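Local coordinates for protein organophosphorus hydrolase (Pseudomonas oleovorans, PDB 4O98) that is a lactonase engineered into an efficient phosphotriesterase, probably working through its pair of bound zinc ions, at residues 160-165 with 203-208. Residues are numbered along the deposited sequence; the frame is centred on the assembly and turned at random.
Sequences ATVEVP and NKLKPY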
# COMPACT_ATOMS: atom_id res chain seq x y z
N ALA B 160 21.38 -3.84 -21.52
CA ALA B 160 21.82 -3.96 -20.13
C ALA B 160 22.96 -4.95 -19.90
O ALA B 160 23.07 -5.97 -20.59
CB ALA B 160 20.64 -4.31 -19.24
N THR B 161 23.82 -4.64 -18.94
CA THR B 161 24.78 -5.60 -18.43
C THR B 161 24.13 -6.29 -17.23
O THR B 161 23.52 -5.62 -16.38
CB THR B 161 26.09 -4.92 -18.00
OG1 THR B 161 26.79 -4.45 -19.16
CG2 THR B 161 26.99 -5.89 -17.23
N VAL B 162 24.24 -7.62 -17.15
CA VAL B 162 23.68 -8.37 -16.03
C VAL B 162 24.75 -8.72 -15.02
O VAL B 162 25.71 -9.43 -15.33
CB VAL B 162 22.97 -9.64 -16.49
CG1 VAL B 162 22.47 -10.45 -15.28
CG2 VAL B 162 21.81 -9.29 -17.39
N GLU B 163 24.59 -8.21 -13.80
CA GLU B 163 25.53 -8.50 -12.72
C GLU B 163 24.99 -9.62 -11.83
O GLU B 163 23.93 -9.48 -11.20
CB GLU B 163 25.76 -7.24 -11.88
CG GLU B 163 26.21 -6.03 -12.69
CD GLU B 163 27.72 -6.00 -12.89
OE1 GLU B 163 28.25 -4.95 -13.32
OE2 GLU B 163 28.37 -7.03 -12.61
N VAL B 164 25.71 -10.74 -11.78
CA VAL B 164 25.30 -11.88 -10.97
C VAL B 164 26.43 -12.21 -10.00
O VAL B 164 27.60 -12.22 -10.38
CB VAL B 164 24.93 -13.10 -11.85
CG1 VAL B 164 26.10 -13.54 -12.68
CG2 VAL B 164 24.42 -14.26 -11.02
N PRO B 165 26.09 -12.45 -8.72
CA PRO B 165 27.15 -12.79 -7.75
C PRO B 165 27.87 -14.06 -8.18
O PRO B 165 27.22 -15.00 -8.65
CB PRO B 165 26.37 -13.03 -6.45
CG PRO B 165 25.06 -12.30 -6.63
CD PRO B 165 24.76 -12.38 -8.10
N ASN B 203 28.22 -10.96 -24.50
CA ASN B 203 29.24 -10.59 -23.51
C ASN B 203 28.75 -9.56 -22.49
O ASN B 203 29.53 -8.74 -21.98
CB ASN B 203 30.53 -10.13 -24.19
CG ASN B 203 31.76 -10.70 -23.52
OD1 ASN B 203 32.40 -10.03 -22.70
ND2 ASN B 203 32.10 -11.94 -23.85
N LYS B 204 27.45 -9.62 -22.20
CA LYS B 204 26.82 -8.71 -21.25
C LYS B 204 26.47 -9.43 -19.95
O LYS B 204 25.61 -8.96 -19.19
CB LYS B 204 25.56 -8.09 -21.86
CG LYS B 204 25.80 -7.10 -23.01
CD LYS B 204 26.78 -6.01 -22.61
CE LYS B 204 26.54 -4.71 -23.39
NZ LYS B 204 25.34 -3.96 -22.91
N LEU B 205 27.12 -10.57 -19.69
CA LEU B 205 26.95 -11.29 -18.43
C LEU B 205 28.19 -11.21 -17.56
O LEU B 205 29.26 -11.71 -17.93
CB LEU B 205 26.57 -12.74 -18.66
CG LEU B 205 26.52 -13.55 -17.35
CD1 LEU B 205 25.39 -13.04 -16.47
CD2 LEU B 205 26.39 -15.04 -17.62
N LYS B 206 28.05 -10.59 -16.39
CA LYS B 206 29.21 -10.26 -15.57
C LYS B 206 29.12 -10.86 -14.16
O LYS B 206 28.42 -10.33 -13.29
CB LYS B 206 29.37 -8.74 -15.50
CG LYS B 206 30.49 -8.22 -14.61
CD LYS B 206 30.65 -6.69 -14.78
CE LYS B 206 31.33 -6.04 -13.57
NZ LYS B 206 31.09 -4.56 -13.49
N PRO B 207 29.84 -11.97 -13.93
CA PRO B 207 29.95 -12.46 -12.55
C PRO B 207 30.93 -11.59 -11.78
O PRO B 207 32.04 -11.35 -12.26
CB PRO B 207 30.50 -13.88 -12.73
CG PRO B 207 30.18 -14.25 -14.16
CD PRO B 207 30.32 -12.96 -14.91
N TYR B 208 30.52 -11.11 -10.61
CA TYR B 208 31.34 -10.23 -9.78
C TYR B 208 31.62 -10.92 -8.45
O TYR B 208 30.80 -11.70 -7.97
CB TYR B 208 30.64 -8.89 -9.55
CG TYR B 208 29.36 -8.99 -8.72
CD1 TYR B 208 29.41 -8.98 -7.33
CD2 TYR B 208 28.11 -9.08 -9.34
CE1 TYR B 208 28.25 -9.07 -6.56
CE2 TYR B 208 26.94 -9.16 -8.58
CZ TYR B 208 27.03 -9.15 -7.19
OH TYR B 208 25.90 -9.23 -6.42
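Lys206 is extended from a CG anti to its backbone N (chi1 177°), whereas Glu163 bends at chi2 (-86°); the two chains therefore run alongside each other, and their charged ends meet. Lys206 NZ reaches the syn lone pair of Glu163 OE1 at 2.9 Å, closing a salt bridge across neighbouring strands. A long, flexible lysine suits the exposed edge strand: its methylenes lie along the carboxylate of buried Glu163 before NZ meets OE1. These strands, 161-165 and 205-208, are parallel partners at one edge of a mixed sheet in the metallo-beta-lactamase αβ/βα sandwich. A mostly helical segment joins them, its last helix, 186-201, ending in a Schellman motif with Asn203 as the C-prime residue.

Four backbone bonds set the register. Val162 N donates almost straight to Lys204 O (2.8 Å), and Val162 O accepts from Lys206 N; Val164 repeats the pattern with Lys206 O and Tyr208 N. Pro207, which lacks an N-H, costs this ladder nothing, because its nitrogen faces away from the shared edge. Instead its CA approaches Val164 O at 3.2 Å.

On the face opposite the salt bridge, apolar residues suit the packing: Leu205 CD1 touches Val164 CG1 at 3.9 Å and Val162 CG1 at 4.1 Å. Helix 186-201 covers Leu205 with Val196 and Ala200, and Val162 with Tyr199.

At the C-terminal end, Tyr208 carries its ring across to Pro165, the N-cap of the next helix. The weakly polarised CA-H of Pro165 faces the electron-rich ring in a CH-pi contact, CA lying 3.9 Å from the centroid and 20° off the normal, with the pyrrolidine alongside the phenol. The hydroxyl is hydrogen-bonded to Tyr233 OH in the second sheet, and Pro165 CG lies 3.2 Å from Tyr208 OH.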